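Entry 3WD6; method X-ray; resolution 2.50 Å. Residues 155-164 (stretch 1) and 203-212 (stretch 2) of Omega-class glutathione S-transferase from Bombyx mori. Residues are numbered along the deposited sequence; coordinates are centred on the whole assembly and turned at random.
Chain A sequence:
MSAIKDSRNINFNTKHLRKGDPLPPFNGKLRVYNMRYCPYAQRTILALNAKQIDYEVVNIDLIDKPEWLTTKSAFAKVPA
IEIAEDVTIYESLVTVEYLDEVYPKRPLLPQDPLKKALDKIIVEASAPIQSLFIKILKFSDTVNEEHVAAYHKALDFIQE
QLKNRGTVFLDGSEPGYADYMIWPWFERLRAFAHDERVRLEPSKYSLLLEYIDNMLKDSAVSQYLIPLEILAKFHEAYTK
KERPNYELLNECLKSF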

# COMPACT_ATOMS: atom_id res chain seq x y z
N LEU A 155 -7.40 5.22 14.12
CA LEU A 155 -8.39 4.17 13.94
C LEU A 155 -9.80 4.69 14.27
O LEU A 155 -10.74 4.47 13.49
CB LEU A 155 -8.06 2.95 14.79
CG LEU A 155 -6.65 2.40 14.57
CD1 LEU A 155 -6.35 1.30 15.58
CD2 LEU A 155 -6.46 1.89 13.14
N ASP A 156 -9.94 5.39 15.40
CA ASP A 156 -11.23 5.93 15.81
C ASP A 156 -11.85 6.75 14.69
O ASP A 156 -13.03 6.58 14.35
CB ASP A 156 -11.10 6.80 17.07
CG ASP A 156 -10.73 6.01 18.31
OD1 ASP A 156 -10.94 4.77 18.33
OD2 ASP A 156 -10.24 6.63 19.29
N PHE A 157 -11.04 7.65 14.13
CA PHE A 157 -11.53 8.58 13.12
C PHE A 157 -12.01 7.81 11.90
O PHE A 157 -13.11 8.07 11.39
CB PHE A 157 -10.42 9.56 12.72
CG PHE A 157 -10.84 10.57 11.68
CD1 PHE A 157 -11.43 11.77 12.06
CD2 PHE A 157 -10.62 10.33 10.33
CE1 PHE A 157 -11.81 12.71 11.12
CE2 PHE A 157 -11.01 11.27 9.37
CZ PHE A 157 -11.60 12.48 9.77
N ILE A 158 -11.20 6.86 11.45
CA ILE A 158 -11.53 6.09 10.26
C ILE A 158 -12.80 5.25 10.46
O ILE A 158 -13.74 5.32 9.66
CB ILE A 158 -10.35 5.25 9.81
CG1 ILE A 158 -9.19 6.18 9.44
CG2 ILE A 158 -10.75 4.38 8.62
CD1 ILE A 158 -7.91 5.47 9.04
N GLN A 159 -12.84 4.48 11.54
CA GLN A 159 -14.03 3.73 11.90
C GLN A 159 -15.27 4.62 11.92
O GLN A 159 -16.31 4.25 11.39
CB GLN A 159 -13.87 3.04 13.24
CG GLN A 159 -14.97 2.03 13.56
CD GLN A 159 -14.58 1.15 14.72
OE1 GLN A 159 -14.56 -0.10 14.63
NE2 GLN A 159 -14.25 1.78 15.84
N GLU A 160 -15.16 5.80 12.53
CA GLU A 160 -16.30 6.72 12.60
C GLU A 160 -16.77 7.16 11.20
O GLU A 160 -17.98 7.23 10.93
CB GLU A 160 -16.00 7.91 13.53
CG GLU A 160 -17.24 8.73 13.97
CD GLU A 160 -18.24 7.92 14.85
OE1 GLU A 160 -17.84 6.91 15.48
OE2 GLU A 160 -19.44 8.30 14.91
N GLN A 161 -15.83 7.45 10.30
CA GLN A 161 -16.20 7.79 8.94
C GLN A 161 -17.02 6.65 8.30
O GLN A 161 -18.08 6.89 7.67
CB GLN A 161 -14.96 8.09 8.11
CG GLN A 161 -14.16 9.28 8.60
CD GLN A 161 -15.05 10.46 8.95
OE1 GLN A 161 -15.85 10.91 8.12
NE2 GLN A 161 -14.95 10.93 10.18
N LEU A 162 -16.53 5.42 8.49
CA LEU A 162 -17.24 4.25 8.00
C LEU A 162 -18.61 4.16 8.68
O LEU A 162 -19.65 4.00 8.02
CB LEU A 162 -16.42 2.97 8.22
CG LEU A 162 -16.88 1.66 7.55
CD1 LEU A 162 -16.88 1.76 6.03
CD2 LEU A 162 -16.00 0.49 7.98
N LYS A 163 -18.63 4.30 9.99
CA LYS A 163 -19.90 4.27 10.70
C LYS A 163 -20.88 5.29 10.13
O LYS A 163 -22.02 4.95 9.82
CB LYS A 163 -19.71 4.53 12.20
CG LYS A 163 -21.00 4.37 13.02
CD LYS A 163 -20.71 4.63 14.50
CE LYS A 163 -21.98 4.56 15.33
NZ LYS A 163 -22.12 5.77 16.19
N ASN A 164 -20.44 6.53 10.00
CA ASN A 164 -21.34 7.56 9.51
C ASN A 164 -21.84 7.27 8.10
O ASN A 164 -23.01 7.48 7.82
CB ASN A 164 -20.70 8.97 9.58
CG ASN A 164 -20.56 9.47 11.03
OD1 ASN A 164 -21.36 9.10 11.91
ND2 ASN A 164 -19.55 10.29 11.28
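Stretch 2 203-212: SKYSLLLEYI

How does the second stretch lie on the first? Residues 155-164 are helical throughout, part of a longer helix that runs on at both ends, while 203-212 opens with a type I beta turn from Ser-203 to Ser-206 and becomes helical from Ser-206 onward, with Tyr-205 at the N-cap position. The two helices cross steeply, at 77° between their N-to-C directions, and their axes come within 9.5 Å. The backbones are nearest where Gln-159 meets Leu-208, CA to CA 5.6 Å, so the start of the second helix rests over the middle of the first stretch. Together the two bury 588 Å² of surface.

What satisfies the free amides at the start of the second helix? The first NH groups of a helix lack the carbonyl of a preceding turn, and here a side chain from the other stretch supplies an acceptor. Gln-159, with chi1 and chi2 both t, reaches across so that its OE1 accepts a hydrogen bond from Leu-208 N at 2.8 Å. Gln-159 OE1 also lies 3.3 Å from Leu-207 N. Ser-206 N is served within its own stretch, by a weak bond of 3.5 Å to Ser-203 O that closes the turn. From Leu-209 N, bonded to Tyr-205 O at 2.8 Å, the regular helical pattern takes over, and Glu-210, Tyr-211 and Ile-212 follow it.

What does the other end of the Gln-159 amide do? Gln-159 NE2 donates to Lys-204 O at 3.0 Å, so the side-chain amide uses both its oxygen and its nitrogen on the backbone of the second stretch, one bond in the turn and one in the helix. Its own backbone needs no help from across the contact: Gln-159 N donates to Leu-155 O at 2.9 Å, and Gln-159 O accepts from Lys-163 N at 2.7 Å.

Where does the tyrosine hydroxyl of the turn find its partner? The CA-to-CB bond of Tyr-205 points sideways, yet with chi1 in m the ring end comes nearer, and Tyr-205 OH donates a short hydrogen bond of 2.6 Å to Asp-156 OD1. Along the way the ring passes Leu-155, whose CB is 3.6 Å from Tyr-205 CE1. The CA-to-CB bond of Lys-204 points sideways, but the end of its chain comes nearer the first stretch; Lys-204 NZ stays 4.4 Å from Asp-156 OD2, a proximity of opposite charges beyond salt-bridge range.

Which apolar groups fill in around these bonds? Leu-155 CB packs at 3.9 Å from Leu-208 CD2. Further along the first helix, Leu-162 points toward the second stretch, and its CD2 sits 3.5 Å from Tyr-211 CB and 4.2 Å from Leu-207 CG. Leu-207 CD2 also reaches Lys-163 CB at 3.9 Å, although the end of that lysine leads away. Tyr-211 OH is hydrogen-bonded elsewhere in the structure; across this contact Tyr-211 meets Leu-162 through its CB.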

# COMPACT_ATOMS: atom_id res chain seq x y z
N SER A 203 -14.35 -5.18 20.97
CA SER A 203 -15.59 -4.44 21.18
C SER A 203 -15.48 -3.05 20.55
O SER A 203 -16.28 -2.67 19.67
CB SER A 203 -15.98 -4.37 22.66
OG SER A 203 -15.12 -3.51 23.40
N LYS A 204 -14.45 -2.30 20.98
CA LYS A 204 -14.17 -0.98 20.43
C LYS A 204 -14.06 -0.97 18.89
O LYS A 204 -14.60 -0.08 18.22
CB LYS A 204 -12.89 -0.42 21.06
CG LYS A 204 -12.76 1.10 20.93
CD LYS A 204 -11.65 1.64 21.85
CE LYS A 204 -11.73 3.16 21.96
NZ LYS A 204 -10.54 3.76 22.65
N TYR A 205 -13.39 -1.96 18.33
CA TYR A 205 -13.08 -1.90 16.91
C TYR A 205 -13.78 -2.96 16.07
O TYR A 205 -13.31 -3.31 14.98
CB TYR A 205 -11.55 -1.89 16.71
CG TYR A 205 -10.92 -0.63 17.26
CD1 TYR A 205 -11.07 0.59 16.60
CD2 TYR A 205 -10.20 -0.65 18.45
CE1 TYR A 205 -10.49 1.75 17.10
CE2 TYR A 205 -9.62 0.51 18.95
CZ TYR A 205 -9.77 1.71 18.28
OH TYR A 205 -9.20 2.87 18.77
N SER A 206 -14.92 -3.44 16.55
CA SER A 206 -15.60 -4.50 15.84
C SER A 206 -16.00 -4.09 14.42
O SER A 206 -15.97 -4.90 13.50
CB SER A 206 -16.82 -5.01 16.63
OG SER A 206 -17.97 -4.24 16.35
N LEU A 207 -16.38 -2.83 14.23
CA LEU A 207 -16.78 -2.40 12.90
C LEU A 207 -15.56 -2.38 11.98
O LEU A 207 -15.63 -2.81 10.82
CB LEU A 207 -17.43 -1.03 12.94
CG LEU A 207 -17.90 -0.56 11.55
CD1 LEU A 207 -19.00 -1.48 11.02
CD2 LEU A 207 -18.35 0.90 11.57
N LEU A 208 -14.44 -1.87 12.49
CA LEU A 208 -13.20 -1.82 11.72
C LEU A 208 -12.66 -3.23 11.42
O LEU A 208 -12.20 -3.53 10.30
CB LEU A 208 -12.17 -0.98 12.47
CG LEU A 208 -10.98 -0.44 11.67
CD1 LEU A 208 -11.46 0.20 10.38
CD2 LEU A 208 -10.20 0.57 12.51
N LEU A 209 -12.72 -4.11 12.41
CA LEU A 209 -12.29 -5.48 12.21
C LEU A 209 -13.15 -6.19 11.17
O LEU A 209 -12.64 -6.99 10.38
CB LEU A 209 -12.29 -6.23 13.54
CG LEU A 209 -11.14 -5.78 14.45
CD1 LEU A 209 -11.39 -6.14 15.92
CD2 LEU A 209 -9.84 -6.38 13.96
N GLU A 210 -14.44 -5.89 11.15
CA GLU A 210 -15.35 -6.43 10.14
C GLU A 210 -14.99 -5.92 8.73
O GLU A 210 -14.94 -6.68 7.76
CB GLU A 210 -16.79 -6.06 10.49
CG GLU A 210 -17.85 -6.60 9.53
CD GLU A 210 -19.23 -6.03 9.86
OE1 GLU A 210 -20.20 -6.31 9.09
OE2 GLU A 210 -19.35 -5.28 10.88
N TYR A 211 -14.75 -4.61 8.64
CA TYR A 211 -14.35 -3.97 7.40
C TYR A 211 -13.05 -4.59 6.87
O TYR A 211 -12.92 -4.86 5.68
CB TYR A 211 -14.21 -2.46 7.65
CG TYR A 211 -13.42 -1.67 6.64
CD1 TYR A 211 -14.00 -1.26 5.43
CD2 TYR A 211 -12.11 -1.28 6.91
CE1 TYR A 211 -13.28 -0.50 4.51
CE2 TYR A 211 -11.38 -0.52 5.98
CZ TYR A 211 -11.97 -0.13 4.80
OH TYR A 211 -11.25 0.61 3.89
N ILE A 212 -12.09 -4.86 7.75
CA ILE A 212 -10.86 -5.48 7.31
C ILE A 212 -11.13 -6.86 6.70
O ILE A 212 -10.60 -7.17 5.61
CB ILE A 212 -9.79 -5.50 8.42
CG1 ILE A 212 -9.29 -4.07 8.64
CG2 ILE A 212 -8.62 -6.43 8.05
CD1 ILE A 212 -8.63 -3.84 9.99